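Long-range contacts in D-methionine-binding lipoprotein MetQ (Escherichia coli, PDB 4YAH), which binds methionine as the substrate-binding component of an ATP-driven D-methionine permease in Escherichia coli: residues A[111-116]-A[221-226]; A[115-120]-A[209-214]. All blocks are in the same frame, centred on the assembly; numbering follows the deposited sequence.

Contact 1: residues A[111-116]-A[221-226]. With MET (methionine), chain B.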
loop_
_atom_site.group_PDB
_atom_site.type_symbol
_atom_site.label_atom_id
_atom_site.label_comp_id
_atom_site.label_asym_id
_atom_site.label_seq_id
_atom_site.Cartn_x
_atom_site.Cartn_y
_atom_site.Cartn_z
ATOM N N VAL A 111 -5.416 -3.398 6.280
ATOM C CA VAL A 111 -4.027 -3.838 6.190
ATOM C C VAL A 111 -3.938 -4.736 4.949
ATOM O O VAL A 111 -4.812 -5.578 4.739
ATOM C CB VAL A 111 -3.559 -4.630 7.423
ATOM C CG1 VAL A 111 -2.075 -4.975 7.307
ATOM C CG2 VAL A 111 -3.830 -3.875 8.716
ATOM N N TYR A 112 -2.888 -4.547 4.146
ATOM C CA TYR A 112 -2.646 -5.325 2.930
ATOM C C TYR A 112 -1.297 -6.012 3.077
ATOM O O TYR A 112 -0.279 -5.463 2.660
ATOM C CB TYR A 112 -2.647 -4.426 1.702
ATOM C CG TYR A 112 -3.969 -3.789 1.364
ATOM C CD1 TYR A 112 -5.020 -4.547 0.872
ATOM C CD2 TYR A 112 -4.144 -2.423 1.490
ATOM C CE1 TYR A 112 -6.227 -3.957 0.525
ATOM C CE2 TYR A 112 -5.349 -1.819 1.142
ATOM C CZ TYR A 112 -6.383 -2.600 0.668
ATOM O OH TYR A 112 -7.572 -2.031 0.315
ATOM N N PRO A 113 -1.272 -7.192 3.719
ATOM C CA PRO A 113 0.037 -7.802 3.984
ATOM C C PRO A 113 0.800 -8.015 2.679
ATOM O O PRO A 113 0.255 -8.525 1.706
ATOM C CB PRO A 113 -0.320 -9.118 4.683
ATOM C CG PRO A 113 -1.667 -8.828 5.351
ATOM C CD PRO A 113 -2.371 -7.978 4.300
ATOM N N ILE A 114 2.038 -7.552 2.656
ATOM C CA ILE A 114 2.793 -7.501 1.420
ATOM C C ILE A 114 3.491 -8.838 1.178
ATOM O O ILE A 114 3.834 -9.553 2.119
ATOM C CB ILE A 114 3.806 -6.347 1.444
ATOM C CG1 ILE A 114 4.227 -5.974 0.028
ATOM C CG2 ILE A 114 4.984 -6.658 2.363
ATOM C CD1 ILE A 114 5.001 -4.658 -0.022
ATOM N N ALA A 115 3.684 -9.162 -0.096
ATOM C CA ALA A 115 4.248 -10.458 -0.470
ATOM C C ALA A 115 5.391 -10.325 -1.463
ATOM O O ALA A 115 5.549 -9.302 -2.129
ATOM C CB ALA A 115 3.168 -11.344 -1.038
ATOM N N GLY A 116 6.209 -11.370 -1.509
ATOM C CA GLY A 116 7.238 -11.530 -2.524
ATOM C C GLY A 116 6.709 -12.423 -3.636
ATOM O O GLY A 116 6.033 -13.419 -3.369
ATOM N N GLU A 221 4.155 -11.176 4.452
ATOM C CA GLU A 221 4.171 -10.473 5.723
ATOM C C GLU A 221 3.060 -10.944 6.665
ATOM O O GLU A 221 1.983 -11.304 6.185
ATOM C CB GLU A 221 4.030 -8.992 5.400
ATOM C CG GLU A 221 4.261 -7.999 6.505
ATOM C CD GLU A 221 4.042 -6.582 5.975
ATOM O OE1 GLU A 221 2.916 -6.310 5.491
ATOM O OE2 GLU A 221 4.995 -5.769 6.002
ATOM N N ASP A 222 3.311 -10.929 7.983
ATOM C CA ASP A 222 2.258 -11.214 8.979
ATOM C C ASP A 222 1.114 -10.213 8.886
ATOM O O ASP A 222 1.346 -9.051 8.605
ATOM C CB ASP A 222 2.807 -11.172 10.415
ATOM C CG ASP A 222 3.811 -12.264 10.706
ATOM O OD1 ASP A 222 4.636 -12.057 11.627
ATOM O OD2 ASP A 222 3.773 -13.321 10.034
ATOM N N LYS A 223 -0.115 -10.658 9.148
ATOM C CA LYS A 223 -1.272 -9.754 9.195
ATOM C C LYS A 223 -1.069 -8.629 10.214
ATOM O O LYS A 223 -1.492 -7.490 9.989
ATOM C CB LYS A 223 -2.554 -10.515 9.542
ATOM C CG LYS A 223 -3.034 -11.467 8.459
ATOM C CD LYS A 223 -4.257 -12.255 8.923
ATOM C CE LYS A 223 -4.500 -13.485 8.054
ATOM N NZ LYS A 223 -4.745 -13.134 6.624
ATOM N N GLU A 224 -0.446 -8.958 11.339
ATOM C CA GLU A 224 -0.149 -7.966 12.364
ATOM C C GLU A 224 1.061 -7.132 11.985
ATOM O O GLU A 224 2.196 -7.595 12.006
ATOM C CB GLU A 224 0.096 -8.635 13.726
ATOM C CG GLU A 224 0.425 -7.635 14.828
ATOM C CD GLU A 224 -0.690 -6.620 15.021
ATOM O OE1 GLU A 224 -1.823 -7.057 15.305
ATOM O OE2 GLU A 224 -0.443 -5.396 14.870
ATOM N N SER A 225 0.811 -5.880 11.635
ATOM C CA SER A 225 1.872 -4.994 11.204
ATOM C C SER A 225 1.431 -3.569 11.427
ATOM O O SER A 225 0.268 -3.334 11.693
ATOM C CB SER A 225 2.184 -5.201 9.718
ATOM O OG SER A 225 1.197 -4.537 8.952
ATOM N N PRO A 226 2.364 -2.622 11.315
ATOM C CA PRO A 226 1.963 -1.221 11.456
ATOM C C PRO A 226 1.390 -0.607 10.186
ATOM O O PRO A 226 1.269 0.617 10.157
ATOM C CB PRO A 226 3.269 -0.528 11.833
ATOM C CG PRO A 226 4.323 -1.360 11.235
ATOM C CD PRO A 226 3.828 -2.767 11.277
HETATM N N MET B . -1.649 -0.068 -0.196
HETATM C CA MET B . -0.218 0.043 0.088
HETATM C C MET B . 0.180 -1.028 1.075
HETATM O O MET B . -0.495 -1.162 2.101
HETATM C CB MET B . 0.120 1.425 0.655
HETATM C CG MET B . 1.609 1.698 0.804
HETATM S SD MET B . 1.994 3.326 1.483
HETATM C CE MET B . 1.631 4.363 0.067
HETATM O OXT MET B . 1.183 -1.738 0.861
#
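Glu-221 and Ile-114 join two segments that run between the lobes of this periplasmic-binding-protein fold, in a contact of two hydrogen bonds backed by van der Waals contacts. The backbone N of Glu-221 donates to Ile-114 O at 2.9 Å, almost straight. In return Ile-114 N donates to Glu-221 OE1 at 3.2 Å, meeting the oxygen from above the carboxylate plane, 56° out of it. The acid reaches back because its CG lies anti to the backbone N (chi1 -169°) and the chain stays extended, which lays Glu-221 CD 3.7 Å from Ile-114 CG2. OE1 also forms a salt bridge with Arg-144, which in turn binds the methionine, so Glu-221 stands one shell behind the ligand. An alanine here would probably leave Ile-114 N without this acceptor and Arg-144 without this salt-bridge partner. Farther along, Pro-113 CB lies 3.5 Å from Glu-221 O, and Val-111 CG1 packs 3.7 Å from Ser-225 OG. Tyr-112 turns to the pocket instead, its CD2 3.8 Å from the methionine N. Around this, Ile-114 also packs on helix 139-151, Pro-113 and Ala-115 touch strand 219-220, and Val-111 and Lys-223 meet strand 268-269.

Contact 2: residues A[115-120]-A[209-214]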
loop_
_atom_site.group_PDB
_atom_site.type_symbol
_atom_site.label_atom_id
_atom_site.label_comp_id
_atom_site.label_asym_id
_atom_site.label_seq_id
_atom_site.Cartn_x
_atom_site.Cartn_y
_atom_site.Cartn_z
ATOM N N ALA A 115 3.684 -9.162 -0.096
ATOM C CA ALA A 115 4.248 -10.458 -0.470
ATOM C C ALA A 115 5.391 -10.325 -1.463
ATOM O O ALA A 115 5.549 -9.302 -2.129
ATOM C CB ALA A 115 3.168 -11.344 -1.038
ATOM N N GLY A 116 6.209 -11.370 -1.509
ATOM C CA GLY A 116 7.238 -11.530 -2.524
ATOM C C GLY A 116 6.709 -12.423 -3.636
ATOM O O GLY A 116 6.033 -13.419 -3.369
ATOM N N TYR A 117 6.998 -12.043 -4.874
ATOM C CA TYR A 117 6.487 -12.719 -6.064
ATOM C C TYR A 117 7.607 -12.996 -7.032
ATOM O O TYR A 117 8.630 -12.324 -7.004
ATOM C CB TYR A 117 5.432 -11.877 -6.793
ATOM C CG TYR A 117 4.242 -11.447 -5.970
ATOM C CD1 TYR A 117 3.092 -12.217 -5.917
ATOM C CD2 TYR A 117 4.262 -10.254 -5.247
ATOM C CE1 TYR A 117 1.989 -11.815 -5.169
ATOM C CE2 TYR A 117 3.172 -9.840 -4.498
ATOM C CZ TYR A 117 2.037 -10.621 -4.459
ATOM O OH TYR A 117 0.937 -10.231 -3.725
ATOM N N SER A 118 7.397 -13.970 -7.916
ATOM C CA SER A 118 8.368 -14.253 -8.954
ATOM C C SER A 118 7.719 -14.916 -10.159
ATOM O O SER A 118 6.756 -15.664 -10.005
ATOM C CB SER A 118 9.464 -15.166 -8.423
ATOM O OG SER A 118 10.362 -15.450 -9.467
ATOM N N LYS A 119 8.241 -14.630 -11.348
ATOM C CA LYS A 119 7.853 -15.376 -12.548
ATOM C C LYS A 119 8.986 -16.322 -12.982
ATOM O O LYS A 119 8.896 -16.973 -14.030
ATOM C CB LYS A 119 7.454 -14.406 -13.667
ATOM C CG LYS A 119 6.175 -13.652 -13.334
ATOM C CD LYS A 119 5.757 -12.642 -14.408
ATOM C CE LYS A 119 5.156 -13.333 -15.602
ATOM N NZ LYS A 119 4.602 -12.313 -16.526
ATOM N N LYS A 120 10.031 -16.425 -12.163
ATOM C CA LYS A 120 11.188 -17.290 -12.464
ATOM C C LYS A 120 11.358 -18.475 -11.516
ATOM O O LYS A 120 11.885 -19.514 -11.932
ATOM C CB LYS A 120 12.473 -16.472 -12.470
ATOM C CG LYS A 120 12.457 -15.428 -13.591
ATOM C CD LYS A 120 13.708 -14.589 -13.617
ATOM C CE LYS A 120 13.667 -13.570 -14.726
ATOM N NZ LYS A 120 12.506 -12.660 -14.562
ATOM N N ILE A 209 -2.038 -6.921 -12.026
ATOM C CA ILE A 209 -1.765 -8.037 -12.929
ATOM C C ILE A 209 -2.264 -9.370 -12.357
ATOM O O ILE A 209 -1.780 -10.449 -12.720
ATOM C CB ILE A 209 -0.271 -8.117 -13.265
ATOM C CG1 ILE A 209 0.566 -8.191 -12.002
ATOM C CG2 ILE A 209 0.115 -6.891 -14.083
ATOM C CD1 ILE A 209 1.989 -8.689 -12.249
ATOM N N GLY A 210 -3.256 -9.282 -11.477
ATOM C CA GLY A 210 -4.013 -10.451 -11.066
ATOM C C GLY A 210 -3.319 -11.347 -10.056
ATOM O O GLY A 210 -3.664 -12.524 -9.922
ATOM N N LEU A 211 -2.348 -10.788 -9.341
ATOM C CA LEU A 211 -1.631 -11.514 -8.299
ATOM C C LEU A 211 -2.159 -11.135 -6.923
ATOM O O LEU A 211 -2.494 -9.975 -6.676
ATOM C CB LEU A 211 -0.137 -11.221 -8.362
ATOM C CG LEU A 211 0.549 -11.520 -9.690
ATOM C CD1 LEU A 211 2.019 -11.128 -9.613
ATOM C CD2 LEU A 211 0.401 -12.972 -10.031
ATOM N N THR A 212 -2.235 -12.121 -6.042
ATOM C CA THR A 212 -2.544 -11.888 -4.632
ATOM C C THR A 212 -1.597 -12.683 -3.758
ATOM O O THR A 212 -1.057 -13.699 -4.183
ATOM C CB THR A 212 -3.979 -12.287 -4.247
ATOM O OG1 THR A 212 -4.143 -13.704 -4.394
ATOM C CG2 THR A 212 -4.998 -11.541 -5.082
ATOM N N PRO A 213 -1.387 -12.224 -2.512
ATOM C CA PRO A 213 -0.456 -12.956 -1.664
ATOM C C PRO A 213 -0.824 -14.424 -1.491
ATOM O O PRO A 213 0.065 -15.278 -1.583
ATOM C CB PRO A 213 -0.545 -12.194 -0.328
ATOM C CG PRO A 213 -0.798 -10.794 -0.766
ATOM C CD PRO A 213 -1.763 -10.927 -1.914
ATOM N N ALA A 214 -2.094 -14.734 -1.252
ATOM C CA ALA A 214 -2.435 -16.116 -0.901
ATOM C C ALA A 214 -2.273 -17.042 -2.096
ATOM O O ALA A 214 -1.954 -18.213 -1.929
ATOM C CB ALA A 214 -3.834 -16.211 -0.374
#
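The backbones come closest where Ala-115 faces Pro-213, the first residue of helix 213-216, with CA atoms 5.5 Å apart. Tyr-117 carries most of the contact. With CG anti to its carbonyl carbon (chi1 -56°), the ring reaches across to the chain just before the helix, and the carbonyl carbon of Thr-212 lies in the ring plane at its edge. At the tip, Tyr-117 OH sits 3.3 Å from Pro-213 CD and equally close to Pro-213 N, which has no hydrogen to offer. Farther back along the ring, Tyr-117 CE1 lies 3.9 Å from Leu-211 CB, and Tyr-117 CD1 is 4.0 Å from Leu-211 CD1, the two side chains running past each other in opposite directions. Ala-115 CB adds a small apolar touch on Pro-213 CB at 3.9 Å. Thr-212 directs its CB away and serves as N-cap, its OG1 making a weak hydrogen bond to Lys-215 N. No hydrogen bond crosses between the two segments, so the strand and this link between two short helices are held together by shape and van der Waals contact, with the phenol oxygen set against the proline ring.

Following the chain from the N terminus, strand 103-111 leads out of the six-stranded sheet through 112-114 into strand 115-117 of the five-stranded sheet, and both contacts start on this path. Contact 2 closes the shorter loop, from 115-120 to the turn and helix start at 209-214. Contact 1 closes the longer one when the chain returns at 221-226, on its way from strand 219-220 to strand 229-234 of the first sheet. Apart from the shared Ala-115 and Gly-116, the shorter lies within the longer, without crossing. The two meet directly where Pro-113 O packs 3.5 Å from Pro-213 CG. Contact 1 thus pairs two interlobe crossings, whereas contact 2 ties the second sheet to helix 213-216.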